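Local coordinates for DUF1904 domain-containing protein (Sebaldella termitidis, PDB 4M1A) that is of unknown function but forms a trimer of alpha/beta subunits and belongs to a family grouped with the macrophage migration inhibitory factor (MIF) clan, at residues V14-I28 and A69-W81. Residues are numbered along the deposited sequence; the frame is centred on the assembly and turned at random.
Sequences VRDFTAGLADELGII and ARDKIAALFTERW
Phe17 has its CG anti to the backbone N (chi1 169°), while Phe77 and Trp81 set CG beside theirs, anti to the carbonyl carbon (chi1 -75° in both), and the rings form an aromatic cluster. Phe17 belongs to helix 11-17; after a turn whose Gly20 takes the N-cap, helix 21-28 runs nearly antiparallel to helix 69-81, which carries Phe77 and Trp81, the segment axes coming within 10.4 Å at closest approach in this alpha/beta fold, in a family placed in the MIF clan. The case illustrates a helix pair joined without a direct hydrogen bond. The Phe17 ring turns its edge, led by CZ, to one face of Phe77 in a T-shaped pair, CZ 3.5 Å from Phe77 CD1, the planes at 72°; Ile73 CG2 lies over the opposite face. Trp81 NE1 sits over the centre of the Phe17 ring, 3.2 Å from Phe17 CD1, and Leu21 CD2 backs its other face. Farther along, knobs-into-holes packing takes over: Ile28 drops among Ala69, Lys72, Ile73 and Leu76, and Leu76 returns the fit among Leu21, Glu24, Leu25 and Ile28. On the sheet both helices cover, Phe38 of strand 37-47 meets Leu21 and Leu25, and Ile58 of strand 56-62 meets Phe77 and Trp81. At the polar margin one water links the segments, donating to Phe17 O and accepting from Arg80 NH1, each at 2.7 Å.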
loop_
_atom_site.group_PDB
_atom_site.type_symbol
_atom_site.label_atom_id
_atom_site.label_comp_id
_atom_site.label_asym_id
_atom_site.label_seq_id
_atom_site.Cartn_x
_atom_site.Cartn_y
_atom_site.Cartn_z
ATOM N N VAL A 14 -1.102 -17.994 -1.008
ATOM C CA VAL A 14 -1.522 -17.066 0.056
ATOM C C VAL A 14 -2.704 -17.632 0.845
ATOM O O VAL A 14 -2.798 -17.609 2.125
ATOM C CB VAL A 14 -1.825 -15.661 -0.528
ATOM C CG1 VAL A 14 -2.251 -14.742 0.603
ATOM C CG2 VAL A 14 -0.609 -15.154 -1.249
ATOM N N ARG A 15 -3.687 -18.184 0.107
ATOM C CA ARG A 15 -4.811 -18.832 0.785
ATOM C C ARG A 15 -4.307 -19.929 1.746
ATOM O O ARG A 15 -4.698 -19.953 2.937
ATOM C CB ARG A 15 -5.776 -19.473 -0.246
ATOM C CG ARG A 15 -7.008 -20.193 0.325
ATOM C CD ARG A 15 -7.591 -21.190 -0.729
ATOM N NE ARG A 15 -6.688 -22.329 -0.961
ATOM C CZ ARG A 15 -6.938 -23.342 -1.797
ATOM N NH1 ARG A 15 -8.078 -23.360 -2.460
ATOM N NH2 ARG A 15 -6.057 -24.345 -1.933
ATOM N N ASP A 16 -3.437 -20.804 1.237
ATOM C CA ASP A 16 -2.913 -21.897 2.077
ATOM C C ASP A 16 -2.079 -21.444 3.304
ATOM O O ASP A 16 -2.104 -22.046 4.344
ATOM C CB ASP A 16 -2.037 -22.777 1.257
ATOM C CG ASP A 16 -2.817 -23.593 0.178
ATOM O OD1 ASP A 16 -4.089 -23.656 0.158
ATOM O OD2 ASP A 16 -2.067 -24.102 -0.667
ATOM N N PHE A 17 -1.295 -20.405 3.118
ATOM C CA PHE A 17 -0.534 -19.750 4.166
ATOM C C PHE A 17 -1.427 -19.384 5.306
ATOM O O PHE A 17 -1.009 -19.433 6.444
ATOM C CB PHE A 17 0.157 -18.470 3.517
ATOM C CG PHE A 17 0.766 -17.524 4.477
ATOM C CD1 PHE A 17 1.865 -17.909 5.262
ATOM C CD2 PHE A 17 0.375 -16.173 4.500
ATOM C CE1 PHE A 17 2.482 -17.038 6.118
ATOM C CE2 PHE A 17 1.038 -15.282 5.333
ATOM C CZ PHE A 17 2.082 -15.706 6.134
ATOM N N THR A 18 -2.670 -19.014 5.045
ATOM C CA THR A 18 -3.550 -18.558 6.085
ATOM C C THR A 18 -4.192 -19.697 6.949
ATOM O O THR A 18 -4.765 -19.417 7.967
ATOM C CB THR A 18 -4.748 -17.658 5.586
ATOM O OG1 THR A 18 -5.755 -18.410 4.837
ATOM C CG2 THR A 18 -4.205 -16.370 4.784
ATOM N N ALA A 19 -4.014 -20.927 6.527
ATOM C CA ALA A 19 -4.643 -22.070 7.297
ATOM C C ALA A 19 -4.036 -22.080 8.683
ATOM O O ALA A 19 -2.831 -22.250 8.829
ATOM C CB ALA A 19 -4.419 -23.396 6.566
ATOM N N GLY A 20 -4.876 -21.901 9.685
ATOM C CA GLY A 20 -4.453 -21.917 11.111
ATOM C C GLY A 20 -3.710 -20.669 11.579
ATOM O O GLY A 20 -3.300 -20.573 12.752
ATOM N N LEU A 21 -3.487 -19.714 10.649
ATOM C CA LEU A 21 -2.472 -18.692 10.878
ATOM C C LEU A 21 -2.930 -17.688 11.913
ATOM O O LEU A 21 -2.125 -17.248 12.760
ATOM C CB LEU A 21 -2.096 -17.940 9.570
ATOM C CG LEU A 21 -0.885 -17.014 9.660
ATOM C CD1 LEU A 21 0.384 -17.713 10.210
ATOM C CD2 LEU A 21 -0.657 -16.525 8.252
ATOM N N ALA A 22 -4.189 -17.335 11.900
ATOM C CA ALA A 22 -4.672 -16.323 12.833
ATOM C C ALA A 22 -4.629 -16.848 14.273
ATOM O O ALA A 22 -4.419 -16.071 15.159
ATOM C CB ALA A 22 -6.066 -15.891 12.522
ATOM N N ASP A 23 -4.875 -18.165 14.482
ATOM C CA ASP A 23 -4.657 -18.779 15.835
ATOM C C ASP A 23 -3.260 -18.555 16.299
ATOM O O ASP A 23 -3.013 -18.117 17.428
ATOM C CB ASP A 23 -4.840 -20.305 15.776
ATOM C CG ASP A 23 -6.197 -20.716 15.265
ATOM O OD1 ASP A 23 -7.173 -19.981 15.640
ATOM O OD2 ASP A 23 -6.248 -21.804 14.525
ATOM N N GLU A 24 -2.274 -18.923 15.485
ATOM C CA GLU A 24 -0.893 -18.782 15.903
ATOM C C GLU A 24 -0.519 -17.362 16.120
ATOM O O GLU A 24 0.160 -16.962 17.072
ATOM C CB GLU A 24 0.053 -19.330 14.816
ATOM C CG GLU A 24 1.533 -19.031 15.092
ATOM C CD GLU A 24 2.187 -19.830 16.242
ATOM O OE1 GLU A 24 1.502 -20.342 17.172
ATOM O OE2 GLU A 24 3.410 -19.864 16.221
ATOM N N LEU A 25 -1.020 -16.507 15.214
ATOM C CA LEU A 25 -0.649 -15.053 15.363
ATOM C C LEU A 25 -1.254 -14.415 16.605
ATOM O O LEU A 25 -0.576 -13.606 17.269
ATOM C CB LEU A 25 -1.003 -14.278 14.076
ATOM C CG LEU A 25 -0.168 -14.658 12.864
ATOM C CD1 LEU A 25 -0.612 -13.824 11.629
ATOM C CD2 LEU A 25 1.319 -14.403 13.125
ATOM N N GLY A 26 -2.486 -14.753 16.860
ATOM C CA GLY A 26 -3.205 -14.311 18.042
ATOM C C GLY A 26 -2.483 -14.691 19.317
ATOM O O GLY A 26 -2.402 -13.898 20.291
ATOM N N ILE A 27 -1.914 -15.899 19.319
ATOM C CA ILE A 27 -1.149 -16.330 20.495
ATOM C C ILE A 27 0.136 -15.500 20.671
ATOM O O ILE A 27 0.476 -15.046 21.787
ATOM C CB ILE A 27 -0.763 -17.848 20.390
ATOM C CG1 ILE A 27 -1.965 -18.784 20.325
ATOM C CG2 ILE A 27 0.248 -18.190 21.452
ATOM C CD1 ILE A 27 -2.858 -18.840 21.528
ATOM N N ILE A 28 0.897 -15.288 19.592
ATOM C CA ILE A 28 2.131 -14.548 19.628
ATOM C C ILE A 28 1.848 -13.061 19.958
ATOM O O ILE A 28 2.529 -12.458 20.778
ATOM C CB ILE A 28 2.854 -14.606 18.287
ATOM C CG1 ILE A 28 3.356 -16.052 17.971
ATOM C CG2 ILE A 28 3.998 -13.634 18.240
ATOM C CD1 ILE A 28 3.891 -16.251 16.571
ATOM N N ALA A 69 7.611 -10.007 19.823
ATOM C CA ALA A 69 6.472 -10.464 19.033
ATOM C C ALA A 69 6.786 -10.347 17.516
ATOM O O ALA A 69 6.430 -11.204 16.716
ATOM C CB ALA A 69 5.204 -9.747 19.444
ATOM N N ARG A 70 7.437 -9.267 17.135
ATOM C CA ARG A 70 7.793 -8.972 15.775
ATOM C C ARG A 70 8.768 -9.937 15.217
ATOM O O ARG A 70 8.573 -10.476 14.096
ATOM C CB ARG A 70 8.281 -7.482 15.798
ATOM C CG ARG A 70 8.134 -6.781 14.510
ATOM C CD ARG A 70 8.387 -5.264 14.541
ATOM N NE ARG A 70 9.555 -4.882 15.217
ATOM C CZ ARG A 70 9.639 -4.134 16.301
ATOM N NH1 ARG A 70 8.602 -3.600 16.923
ATOM N NH2 ARG A 70 10.832 -3.884 16.743
ATOM N N ASP A 71 9.829 -10.236 15.979
ATOM C CA ASP A 71 10.777 -11.177 15.589
ATOM C C ASP A 71 10.117 -12.602 15.399
ATOM O O ASP A 71 10.484 -13.316 14.449
ATOM C CB ASP A 71 11.895 -11.359 16.635
ATOM C CG ASP A 71 12.928 -10.214 16.636
ATOM O OD1 ASP A 71 12.825 -9.276 15.792
ATOM O OD2 ASP A 71 13.841 -10.281 17.488
ATOM N N LYS A 72 9.216 -12.959 16.267
ATOM C CA LYS A 72 8.597 -14.318 16.234
ATOM C C LYS A 72 7.684 -14.410 15.010
ATOM O O LYS A 72 7.664 -15.442 14.328
ATOM C CB LYS A 72 7.796 -14.584 17.481
ATOM C CG LYS A 72 8.712 -14.931 18.696
ATOM C CD LYS A 72 7.932 -15.161 19.959
ATOM C CE LYS A 72 8.934 -15.759 21.031
ATOM N NZ LYS A 72 8.141 -16.161 22.174
ATOM N N ILE A 73 6.949 -13.343 14.722
ATOM C CA ILE A 73 6.100 -13.326 13.497
ATOM C C ILE A 73 6.927 -13.383 12.278
ATOM O O ILE A 73 6.652 -14.169 11.353
ATOM C CB ILE A 73 5.079 -12.160 13.524
ATOM C CG1 ILE A 73 4.095 -12.337 14.621
ATOM C CG2 ILE A 73 4.404 -11.976 12.151
ATOM C CD1 ILE A 73 3.456 -11.015 14.965
ATOM N N ALA A 74 8.014 -12.607 12.227
ATOM C CA ALA A 74 8.896 -12.732 11.120
ATOM C C ALA A 74 9.467 -14.148 10.912
ATOM O O ALA A 74 9.617 -14.617 9.764
ATOM C CB ALA A 74 10.026 -11.749 11.243
ATOM N N ALA A 75 9.883 -14.785 12.011
ATOM C CA ALA A 75 10.445 -16.141 11.900
ATOM C C ALA A 75 9.398 -17.117 11.369
ATOM O O ALA A 75 9.690 -17.933 10.504
ATOM C CB ALA A 75 11.018 -16.574 13.278
ATOM N N LEU A 76 8.193 -17.020 11.888
ATOM C CA LEU A 76 7.071 -17.892 11.534
ATOM C C LEU A 76 6.760 -17.746 10.026
ATOM O O LEU A 76 6.682 -18.709 9.287
ATOM C CB LEU A 76 5.869 -17.561 12.324
ATOM C CG LEU A 76 4.622 -18.441 12.026
ATOM C CD1 LEU A 76 4.848 -19.941 12.278
ATOM C CD2 LEU A 76 3.393 -17.920 12.741
ATOM N N PHE A 77 6.629 -16.494 9.594
ATOM C CA PHE A 77 6.301 -16.255 8.191
ATOM C C PHE A 77 7.389 -16.771 7.279
ATOM O O PHE A 77 7.086 -17.385 6.224
ATOM C CB PHE A 77 6.041 -14.748 7.953
ATOM C CG PHE A 77 4.728 -14.209 8.449
ATOM C CD1 PHE A 77 3.791 -14.926 9.142
ATOM C CD2 PHE A 77 4.435 -12.819 8.261
ATOM C CE1 PHE A 77 2.591 -14.353 9.545
ATOM C CE2 PHE A 77 3.278 -12.288 8.695
ATOM C CZ PHE A 77 2.344 -13.016 9.356
ATOM N N THR A 78 8.648 -16.575 7.641
ATOM C CA THR A 78 9.760 -16.949 6.843
ATOM C C THR A 78 9.854 -18.447 6.732
ATOM O O THR A 78 9.964 -18.969 5.641
ATOM C CB THR A 78 11.067 -16.364 7.342
ATOM O OG1 THR A 78 10.898 -14.913 7.408
ATOM C CG2 THR A 78 12.242 -16.686 6.451
ATOM N N GLU A 79 9.716 -19.103 7.859
ATOM C CA GLU A 79 9.724 -20.597 7.894
ATOM C C GLU A 79 8.617 -21.213 7.056
ATOM O O GLU A 79 8.877 -22.161 6.296
ATOM C CB GLU A 79 9.616 -21.090 9.346
ATOM C CG GLU A 79 10.906 -20.960 10.093
ATOM C CD GLU A 79 10.780 -21.367 11.587
ATOM O OE1 GLU A 79 9.642 -21.584 12.105
ATOM O OE2 GLU A 79 11.853 -21.461 12.247
ATOM N N ARG A 80 7.409 -20.693 7.137
ATOM C CA ARG A 80 6.305 -21.171 6.369
ATOM C C ARG A 80 6.504 -20.996 4.863
ATOM O O ARG A 80 6.293 -21.965 4.077
ATOM C CB ARG A 80 4.982 -20.556 6.837
ATOM C CG ARG A 80 4.489 -20.990 8.217
ATOM C CD ARG A 80 3.989 -22.475 8.176
ATOM N NE ARG A 80 3.642 -22.947 9.516
ATOM C CZ ARG A 80 2.568 -22.540 10.178
ATOM N NH1 ARG A 80 1.713 -21.607 9.672
ATOM N NH2 ARG A 80 2.368 -23.028 11.377
ATOM N N TRP A 81 6.918 -19.781 4.416
ATOM C CA TRP A 81 7.159 -19.571 2.976
ATOM C C TRP A 81 8.357 -20.354 2.429
ATOM O O TRP A 81 8.306 -20.869 1.295
ATOM C CB TRP A 81 7.227 -18.036 2.603
ATOM C CG TRP A 81 5.872 -17.425 2.604
ATOM C CD1 TRP A 81 5.259 -16.755 3.618
ATOM C CD2 TRP A 81 4.919 -17.563 1.593
ATOM N NE1 TRP A 81 3.969 -16.436 3.282
ATOM C CE2 TRP A 81 3.735 -16.893 2.023
ATOM C CE3 TRP A 81 4.943 -18.158 0.342
ATOM C CZ2 TRP A 81 2.583 -16.861 1.277
ATOM C CZ3 TRP A 81 3.781 -18.119 -0.419
ATOM C CH2 TRP A 81 2.612 -17.502 0.048
HETATM O O HOH W 1 1.105 -21.044 7.077
#